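Local coordinates for protein UTR4 (Saccharomyces cerevisiae, PDB 2G80) that probably catalyses the enolisation and then the dephosphorylation of 2,3-diketo-5-methylthiopentyl-1-phosphate in the methionine salvage pathway, with magnesium as cofactor, at residues Val42-Phe47 with Lys123-Ala128; Leu77-Ile82 with Leu105-Gly110; Gly156-Pro161 with Leu169-Tyr174. All coordinates share one frame; numbering follows the deposited sequence. Where two conformers were deposited one is given.

Contact 1: residues Val42-Phe47 with Lys123-Ala128; sequences VCPISF and KAPVYA
Phe47 turns CG anti to its backbone N (chi1 -177°), which sets that atom beside the ring of Pro125; Tyr127 holds CG anti to its carbonyl carbon (chi1 -63°), close to Val42 O. From these starts each aromatic ring receives a proline CD in a CH-pi contact. Pro125 CD sits over the centre of the Phe47 ring, 3.3 Å above its plane. Pro44 and Tyr127 reach toward each other tip to tip, with Pro44 CD over one face of the tyrosine, offset toward the rim and 4.1 Å from the centroid. Pro125 is the centre of an inverse gamma turn, closed by Val126 N on Ala124 O.

Beside the rings, Tyr127 N donates to Val42 O (3.0 Å, 164° at the hydrogen), and Val126 CA makes a CA-H...O contact with that oxygen at 3.4 Å. A water accepts from Ile45 N and bonds weakly to Tyr127 OH, while Arg232 makes a cation-pi contact with the tyrosine ring.

In this HAD-type fold residues 42-47, just after the magnesium ligands Asp37 and Glu39, lead out to the helical cap, and residues 123-128 lead back. The two connections are held side by side mainly by the packing of proline rings on aromatic ones, with a single direct hydrogen bond, Tyr127 N to Val42 O, fixing the pairing of the backbones.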
loop_
_atom_site.group_PDB
_atom_site.type_symbol
_atom_site.label_atom_id
_atom_site.label_comp_id
_atom_site.label_asym_id
_atom_site.label_seq_id
_atom_site.Cartn_x
_atom_site.Cartn_y
_atom_site.Cartn_z
ATOM N N VAL A 42 3.469 3.157 -7.633
ATOM C CA VAL A 42 2.528 4.286 -7.783
ATOM C C VAL A 42 2.744 5.393 -6.712
ATOM O O VAL A 42 2.303 6.529 -6.920
ATOM C CB VAL A 42 1.005 3.823 -7.865
ATOM C CG1 VAL A 42 0.812 2.734 -8.929
ATOM C CG2 VAL A 42 0.462 3.386 -6.572
ATOM N N CYS A 43 3.424 5.046 -5.606
ATOM C CA CYS A 43 3.698 5.972 -4.495
ATOM C C CYS A 43 5.206 5.935 -4.166
ATOM O O CYS A 43 5.829 4.849 -4.261
ATOM C CB CYS A 43 2.872 5.541 -3.270
ATOM S SG CYS A 43 2.883 6.651 -1.826
ATOM N N PRO A 44 5.803 7.109 -3.815
ATOM C CA PRO A 44 7.191 7.113 -3.371
ATOM C C PRO A 44 7.397 6.180 -2.186
ATOM O O PRO A 44 6.601 6.154 -1.245
ATOM C CB PRO A 44 7.416 8.549 -2.887
ATOM C CG PRO A 44 6.442 9.339 -3.603
ATOM C CD PRO A 44 5.301 8.484 -3.927
ATOM N N ILE A 45 8.480 5.448 -2.254
ATOM C CA ILE A 45 8.865 4.508 -1.222
ATOM C C ILE A 45 9.134 5.267 0.110
ATOM O O ILE A 45 8.934 4.726 1.177
ATOM C CB ILE A 45 10.052 3.636 -1.788
ATOM C CG1 ILE A 45 10.118 2.256 -1.166
ATOM C CG2 ILE A 45 11.365 4.388 -1.729
ATOM C CD1 ILE A 45 10.934 1.303 -2.047
ATOM N N SER A 46 9.522 6.543 0.026
ATOM C CA SER A 46 9.741 7.397 1.201
ATOM C C SER A 46 8.508 7.712 2.069
ATOM O O SER A 46 8.677 8.130 3.230
ATOM C CB SER A 46 10.283 8.749 0.736
ATOM O OG SER A 46 9.285 9.445 0.018
ATOM N N PHE A 47 7.294 7.562 1.501
ATOM C CA PHE A 47 6.057 7.929 2.198
ATOM C C PHE A 47 5.832 7.255 3.554
ATOM O O PHE A 47 5.561 7.939 4.512
ATOM C CB PHE A 47 4.830 7.712 1.275
ATOM C CG PHE A 47 3.513 8.137 1.886
ATOM C CD1 PHE A 47 3.349 9.428 2.396
ATOM C CD2 PHE A 47 2.412 7.272 1.898
ATOM C CE1 PHE A 47 2.122 9.824 2.948
ATOM C CE2 PHE A 47 1.212 7.673 2.437
ATOM C CZ PHE A 47 1.072 8.951 2.976
ATOM N N LYS A 123 -1.777 13.074 3.290
ATOM C CA LYS A 123 -2.279 12.844 1.941
ATOM C C LYS A 123 -1.315 11.914 1.257
ATOM O O LYS A 123 -0.114 12.079 1.423
ATOM C CB LYS A 123 -2.381 14.190 1.212
ATOM C CG LYS A 123 -3.487 15.095 1.804
ATOM C CD LYS A 123 -3.423 16.493 1.333
ATOM C CE LYS A 123 -4.306 17.383 2.197
ATOM N NZ LYS A 123 -4.188 18.793 1.763
ATOM N N ALA A 124 -1.818 10.952 0.494
ATOM C CA ALA A 124 -0.957 9.949 -0.185
ATOM C C ALA A 124 -0.361 10.536 -1.484
ATOM O O ALA A 124 -1.109 10.871 -2.417
ATOM C CB ALA A 124 -1.727 8.672 -0.458
ATOM N N PRO A 125 0.982 10.649 -1.560
ATOM C CA PRO A 125 1.650 11.236 -2.721
ATOM C C PRO A 125 1.731 10.326 -3.971
ATOM O O PRO A 125 2.819 9.935 -4.395
ATOM C CB PRO A 125 3.054 11.564 -2.168
ATOM C CG PRO A 125 3.309 10.549 -1.162
ATOM C CD PRO A 125 1.975 10.170 -0.572
ATOM N N VAL A 126 0.608 10.046 -4.617
ATOM C CA VAL A 126 0.628 9.219 -5.815
ATOM C C VAL A 126 1.193 10.016 -6.982
ATOM O O VAL A 126 0.803 11.160 -7.208
ATOM C CB VAL A 126 -0.748 8.639 -6.121
ATOM C CG1 VAL A 126 -0.743 7.791 -7.413
ATOM C CG2 VAL A 126 -1.236 7.793 -4.909
ATOM N N TYR A 127 2.077 9.390 -7.759
ATOM C CA TYR A 127 2.693 10.059 -8.913
ATOM C C TYR A 127 1.619 10.507 -9.889
ATOM O O TYR A 127 0.672 9.760 -10.152
ATOM C CB TYR A 127 3.720 9.166 -9.626
ATOM C CG TYR A 127 4.913 8.781 -8.780
ATOM C CD1 TYR A 127 5.926 9.707 -8.489
ATOM C CD2 TYR A 127 5.058 7.493 -8.292
ATOM C CE1 TYR A 127 7.028 9.342 -7.698
ATOM C CE2 TYR A 127 6.177 7.120 -7.507
ATOM C CZ TYR A 127 7.151 8.036 -7.232
ATOM O OH TYR A 127 8.231 7.661 -6.481
ATOM N N ALA A 128 1.765 11.723 -10.431
ATOM C CA ALA A 128 0.752 12.272 -11.355
ATOM C C ALA A 128 0.393 11.311 -12.534
ATOM O O ALA A 128 -0.774 11.067 -12.818
ATOM C CB ALA A 128 1.171 13.598 -11.849
HETATM O O HOH W 1 10.142 5.540 -4.747
#

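Contact 2: residues Leu77-Ile82 with Leu105-Gly110; sequences LSQFHI and LKQLQG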
loop_
_atom_site.group_PDB
_atom_site.type_symbol
_atom_site.label_atom_id
_atom_site.label_comp_id
_atom_site.label_asym_id
_atom_site.label_seq_id
_atom_site.Cartn_x
_atom_site.Cartn_y
_atom_site.Cartn_z
ATOM N N LEU A 77 -6.594 -1.273 21.748
ATOM C CA LEU A 77 -5.489 -1.255 22.703
ATOM C C LEU A 77 -5.448 -2.429 23.667
ATOM O O LEU A 77 -4.363 -2.908 23.969
ATOM C CB LEU A 77 -5.427 0.076 23.458
ATOM C CG LEU A 77 -4.953 1.276 22.629
ATOM C CD1 LEU A 77 -5.151 2.549 23.433
ATOM C CD2 LEU A 77 -3.491 1.176 22.204
ATOM N N SER A 78 -6.618 -2.891 24.119
ATOM C CA SER A 78 -6.732 -4.028 25.023
ATOM C C SER A 78 -6.217 -5.339 24.401
ATOM O O SER A 78 -5.724 -6.189 25.129
ATOM C CB SER A 78 -8.172 -4.216 25.529
ATOM O OG SER A 78 -9.025 -4.545 24.429
ATOM N N GLN A 79 -6.300 -5.479 23.075
ATOM C CA GLN A 79 -5.799 -6.682 22.377
ATOM C C GLN A 79 -4.269 -6.851 22.311
ATOM O O GLN A 79 -3.791 -7.830 21.744
ATOM C CB GLN A 79 -6.444 -6.814 21.005
ATOM C CG GLN A 79 -7.960 -7.042 21.132
ATOM C CD GLN A 79 -8.577 -7.645 19.885
ATOM O OE1 GLN A 79 -8.327 -7.194 18.774
ATOM N NE2 GLN A 79 -9.419 -8.664 20.075
ATOM N N PHE A 80 -3.510 -5.886 22.837
ATOM C CA PHE A 80 -2.065 -6.062 23.049
ATOM C C PHE A 80 -1.824 -6.872 24.319
ATOM O O PHE A 80 -0.753 -7.464 24.452
ATOM C CB PHE A 80 -1.317 -4.734 23.146
ATOM C CG PHE A 80 -1.212 -4.009 21.858
ATOM C CD1 PHE A 80 -0.354 -4.491 20.853
ATOM C CD2 PHE A 80 -1.946 -2.847 21.621
ATOM C CE1 PHE A 80 -0.217 -3.819 19.636
ATOM C CE2 PHE A 80 -1.821 -2.162 20.428
ATOM C CZ PHE A 80 -0.949 -2.654 19.414
ATOM N N HIS A 81 -2.806 -6.883 25.231
ATOM C CA HIS A 81 -2.756 -7.596 26.517
ATOM C C HIS A 81 -1.673 -7.111 27.483
ATOM O O HIS A 81 -1.106 -7.909 28.237
ATOM C CB HIS A 81 -2.714 -9.148 26.325
ATOM C CG HIS A 81 -3.814 -9.656 25.453
ATOM N ND1 HIS A 81 -5.139 -9.615 25.834
ATOM C CD2 HIS A 81 -3.798 -10.146 24.194
ATOM C CE1 HIS A 81 -5.888 -10.083 24.849
ATOM N NE2 HIS A 81 -5.097 -10.429 23.851
ATOM N N ILE A 82 -1.427 -5.800 27.467
ATOM C CA ILE A 82 -0.479 -5.119 28.355
ATOM C C ILE A 82 -1.265 -4.012 29.076
ATOM O O ILE A 82 -1.682 -3.036 28.444
ATOM C CB ILE A 82 0.694 -4.467 27.592
ATOM C CG1 ILE A 82 1.459 -5.504 26.775
ATOM C CG2 ILE A 82 1.626 -3.736 28.595
ATOM C CD1 ILE A 82 2.456 -4.893 25.795
ATOM N N LEU A 105 -1.399 -3.968 15.853
ATOM C CA LEU A 105 -0.679 -2.744 15.471
ATOM C C LEU A 105 -1.295 -2.124 14.208
ATOM O O LEU A 105 -1.565 -0.930 14.192
ATOM C CB LEU A 105 0.814 -3.011 15.211
ATOM C CG LEU A 105 1.674 -1.787 14.807
ATOM C CD1 LEU A 105 1.654 -0.766 15.914
ATOM C CD2 LEU A 105 3.118 -2.180 14.467
ATOM N N LYS A 106 -1.507 -2.945 13.174
ATOM C CA LYS A 106 -2.100 -2.504 11.907
ATOM C C LYS A 106 -3.477 -1.893 12.059
ATOM O O LYS A 106 -3.796 -0.916 11.363
ATOM C CB LYS A 106 -2.132 -3.619 10.851
ATOM C CG LYS A 106 -0.764 -4.286 10.521
ATOM C CD LYS A 106 0.376 -3.275 10.485
ATOM C CE LYS A 106 1.721 -3.809 10.027
ATOM N NZ LYS A 106 2.670 -2.620 10.009
ATOM N N GLN A 107 -4.282 -2.449 12.959
ATOM C CA GLN A 107 -5.577 -1.863 13.275
ATOM C C GLN A 107 -5.403 -0.525 13.972
ATOM O O GLN A 107 -6.101 0.426 13.652
ATOM C CB GLN A 107 -6.395 -2.769 14.170
ATOM C CG GLN A 107 -6.874 -4.018 13.470
ATOM C CD GLN A 107 -7.497 -4.963 14.434
ATOM O OE1 GLN A 107 -8.306 -4.557 15.271
ATOM N NE2 GLN A 107 -7.110 -6.230 14.353
ATOM N N LEU A 108 -4.497 -0.465 14.944
ATOM C CA LEU A 108 -4.263 0.800 15.643
ATOM C C LEU A 108 -3.776 1.880 14.662
ATOM O O LEU A 108 -4.249 3.021 14.739
ATOM C CB LEU A 108 -3.290 0.629 16.794
ATOM C CG LEU A 108 -3.105 1.829 17.713
ATOM C CD1 LEU A 108 -4.433 2.208 18.388
ATOM C CD2 LEU A 108 -2.009 1.507 18.712
ATOM N N GLN A 109 -2.854 1.483 13.776
ATOM C CA GLN A 109 -2.371 2.311 12.663
ATOM C C GLN A 109 -3.484 2.780 11.734
ATOM O O GLN A 109 -3.503 3.932 11.354
ATOM C CB GLN A 109 -1.324 1.558 11.845
ATOM C CG GLN A 109 -0.020 1.490 12.587
ATOM C CD GLN A 109 1.058 0.693 11.907
ATOM O OE1 GLN A 109 0.795 -0.220 11.123
ATOM N NE2 GLN A 109 2.307 1.018 12.251
ATOM N N GLY A 110 -4.391 1.866 11.383
ATOM C CA GLY A 110 -5.545 2.151 10.562
ATOM C C GLY A 110 -6.407 3.232 11.178
ATOM O O GLY A 110 -6.779 4.184 10.495
#
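Leu77 and Phe80 pack on Leu105 and Leu108 inside the helical cap of this HAD-family enzyme, joining the end of helix 72-78 and the turn after it to helix 103-118. Apolar contacts carry the interface: Leu77 CD2 meets Leu108 CD2 at 3.8 Å, the two side chains crossing obliquely. Leu108 has CG anti to its backbone N (chi1 -172°), which points CG toward residues 77-82, and from there CD2 also approaches Phe80 CE2 at 4.1 Å, at the edge of the ring and near its plane; these two side chains cross at about a right angle. The ring also packs against the backbone, Phe80 CZ 3.8 Å from Leu105 N. Phe56 of helix 46-65 touches both Leu105 and Leu108, and Leu88 of helix 85-97 touches Phe80.

Among backbone bonds, His81 N to Ser78 O (3.0 Å) closes a type I turn, and His81 leaves the helical conformation with positive phi.

Between polar side chains, Gln79 OE1 and Gln107 OE1, two acceptors, stay 4.4 Å apart with no hydrogen bond between them. Within helix 103-118, Lys106 NZ donates to Gln109 OE1 at 3.2 Å, in the carbonyl plane and on a lone pair.

Contact 3: residues Gly156-Pro161 with Leu169-Tyr174; sequences GYVQDP and LDLNSY
Gly156 is approached by two flat groups of the facing segment, the carboxylate of Asp170 and the carboxamide of Asn172. Asp170 OD1 comes to 3.4 Å from Gly156 CA, and Asn172 ND2 to 3.2 Å from the same carbon. The carboxylate is itself met from above its plane: Asn172 N, two residues on, donates to Asp170 OD1, an Asx turn, and comes from 42° out of that plane.

The motif beside them is a single antiparallel beta bridge, the hydrogen-bonded pair Val158 and Leu169. It lies in the long loop of the beta-alpha-beta crossover that leaves strand 140-143, passes through helix 148-156 and enters strand 177-179 of the HAD core sheet. Val158 N donates to Leu169 O at 2.8 Å (166° at the hydrogen), and Leu169 N returns a short bond to Val158 O at 2.6 Å. Back at the glycine, Asn172 ND2 also lies near Gly156 N, but both are donors, and Asn172 ND2 hydrogen-bonds instead to Lys152 O of helix 148-156.

Leu169 covers much of the contact. Its CG is anti to the carbonyl carbon (chi1 -52°); beyond it CD1 reaches Asp160 CA at 4.0 Å and Pro161 CD at 4.2 Å, while CD2 lies near Asp160 CG. An alanine here would probably leave Asp160 and Pro161 without this apolar partner, opening a gap beside the bridge. The polar end of Asp160 is engaged elsewhere, OD1 accepting from Asn162 N. Val158 and Leu171 cross at about a right angle, with Val158 CG2 3.8 Å from Leu171 CG.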
loop_
_atom_site.group_PDB
_atom_site.type_symbol
_atom_site.label_atom_id
_atom_site.label_comp_id
_atom_site.label_asym_id
_atom_site.label_seq_id
_atom_site.Cartn_x
_atom_site.Cartn_y
_atom_site.Cartn_z
ATOM N N GLY A 156 -8.289 6.729 -1.086
ATOM C CA GLY A 156 -9.362 7.682 -0.840
ATOM C C GLY A 156 -8.911 9.115 -0.580
ATOM O O GLY A 156 -9.748 10.032 -0.627
ATOM N N TYR A 157 -7.612 9.312 -0.287
ATOM C CA TYR A 157 -7.042 10.621 0.156
ATOM C C TYR A 157 -5.678 10.903 -0.475
ATOM O O TYR A 157 -4.649 11.083 0.202
ATOM C CB TYR A 157 -6.947 10.622 1.686
ATOM C CG TYR A 157 -8.283 10.475 2.396
ATOM C CD1 TYR A 157 -9.101 11.590 2.610
ATOM C CD2 TYR A 157 -8.733 9.227 2.853
ATOM C CE1 TYR A 157 -10.327 11.481 3.255
ATOM C CE2 TYR A 157 -9.946 9.100 3.518
ATOM C CZ TYR A 157 -10.739 10.239 3.716
ATOM O OH TYR A 157 -11.945 10.179 4.328
ATOM N N VAL A 158 -5.723 11.012 -1.795
ATOM C CA VAL A 158 -4.572 11.182 -2.623
ATOM C C VAL A 158 -4.272 12.670 -2.774
ATOM O O VAL A 158 -5.173 13.481 -3.035
ATOM C CB VAL A 158 -4.801 10.486 -4.032
ATOM C CG1 VAL A 158 -3.673 10.774 -4.988
ATOM C CG2 VAL A 158 -5.013 8.988 -3.855
ATOM N N GLN A 159 -2.997 13.007 -2.622
ATOM C CA GLN A 159 -2.501 14.364 -2.794
ATOM C C GLN A 159 -2.733 14.814 -4.244
ATOM O O GLN A 159 -2.431 14.067 -5.210
ATOM C CB GLN A 159 -1.028 14.412 -2.440
ATOM C CG GLN A 159 -0.365 15.721 -2.552
ATOM C CD GLN A 159 1.040 15.683 -2.002
ATOM O OE1 GLN A 159 2.011 15.656 -2.755
ATOM N NE2 GLN A 159 1.156 15.652 -0.685
ATOM N N ASP A 160 -3.304 16.014 -4.383
ATOM C CA ASP A 160 -3.582 16.597 -5.679
ATOM C C ASP A 160 -2.254 17.121 -6.239
ATOM O O ASP A 160 -1.712 18.052 -5.683
ATOM C CB ASP A 160 -4.630 17.730 -5.552
ATOM C CG ASP A 160 -5.050 18.315 -6.896
ATOM O OD1 ASP A 160 -4.444 17.995 -7.950
ATOM O OD2 ASP A 160 -6.007 19.111 -6.897
ATOM N N PRO A 161 -1.750 16.552 -7.358
ATOM C CA PRO A 161 -0.470 17.084 -7.904
ATOM C C PRO A 161 -0.534 18.570 -8.283
ATOM O O PRO A 161 0.456 19.269 -8.155
ATOM C CB PRO A 161 -0.204 16.207 -9.148
ATOM C CG PRO A 161 -1.117 14.998 -9.002
ATOM C CD PRO A 161 -2.306 15.478 -8.218
ATOM N N LEU A 169 -7.702 13.881 -3.381
ATOM C CA LEU A 169 -8.496 13.261 -4.447
ATOM C C LEU A 169 -8.858 11.832 -4.029
ATOM O O LEU A 169 -8.084 11.161 -3.355
ATOM C CB LEU A 169 -7.685 13.178 -5.753
ATOM C CG LEU A 169 -7.037 14.459 -6.254
ATOM C CD1 LEU A 169 -6.209 14.162 -7.465
ATOM C CD2 LEU A 169 -8.101 15.527 -6.540
ATOM N N ASP A 170 -10.019 11.368 -4.481
ATOM C CA ASP A 170 -10.483 10.013 -4.210
ATOM C C ASP A 170 -10.338 9.222 -5.516
ATOM O O ASP A 170 -10.960 9.557 -6.531
ATOM C CB ASP A 170 -11.934 10.041 -3.727
ATOM C CG ASP A 170 -12.463 8.656 -3.298
ATOM O OD1 ASP A 170 -11.743 7.629 -3.317
ATOM O OD2 ASP A 170 -13.643 8.595 -2.914
ATOM N N LEU A 171 -9.487 8.203 -5.486
ATOM C CA LEU A 171 -9.312 7.296 -6.613
ATOM C C LEU A 171 -10.049 5.964 -6.460
ATOM O O LEU A 171 -9.979 5.150 -7.372
ATOM C CB LEU A 171 -7.831 7.010 -6.837
ATOM C CG LEU A 171 -6.887 8.204 -7.077
ATOM C CD1 LEU A 171 -5.545 7.626 -7.566
ATOM C CD2 LEU A 171 -7.439 9.208 -8.074
ATOM N N ASN A 172 -10.751 5.737 -5.343
ATOM C CA ASN A 172 -11.454 4.453 -5.126
ATOM C C ASN A 172 -12.502 4.107 -6.185
ATOM O O ASN A 172 -12.670 2.935 -6.500
ATOM C CB ASN A 172 -12.008 4.318 -3.692
ATOM C CG ASN A 172 -10.884 4.199 -2.636
ATOM O OD1 ASN A 172 -9.956 3.399 -2.758
ATOM N ND2 ASN A 172 -10.975 5.009 -1.618
ATOM N N SER A 173 -13.119 5.117 -6.798
ATOM C CA SER A 173 -14.050 4.859 -7.903
ATOM C C SER A 173 -13.340 4.378 -9.200
ATOM O O SER A 173 -14.009 3.910 -10.077
ATOM C CB SER A 173 -14.965 6.055 -8.191
ATOM O OG SER A 173 -14.242 7.095 -8.827
ATOM N N TYR A 174 -12.008 4.469 -9.300
ATOM C CA TYR A 174 -11.256 3.989 -10.475
ATOM C C TYR A 174 -10.555 2.646 -10.285
ATOM O O TYR A 174 -10.051 2.107 -11.242
ATOM C CB TYR A 174 -10.249 5.029 -10.925
ATOM C CG TYR A 174 -10.894 6.370 -11.187
ATOM C CD1 TYR A 174 -11.497 6.671 -12.417
ATOM C CD2 TYR A 174 -10.918 7.337 -10.188
ATOM C CE1 TYR A 174 -12.113 7.935 -12.632
ATOM C CE2 TYR A 174 -11.517 8.582 -10.374
ATOM C CZ TYR A 174 -12.108 8.881 -11.592
ATOM O OH TYR A 174 -12.670 10.126 -11.726
#

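Contacts 1 and 3 are neighbours, contact 1 at the junction of core and cap and contact 3 on the core, their centres 11 Å apart; contact 2 sits out in the helical cap, about 26 Å from contact 1 and 27 Å from contact 3, centre to centre. Contacts 1 and 2 are partly buried; contact 3 is a surface contact inside one loop. Ala124 ties contact 1 to contact 3, its N 2.8 Å from Tyr157 O and its O 2.9 Å from Gln159 N, both probable hydrogen bonds. The chemistry differs accordingly: proline-aromatic faces at the core-cap junction, apolar packing between a helix end with its turn and a neighbouring helix, and paired backbone bonds in the loop.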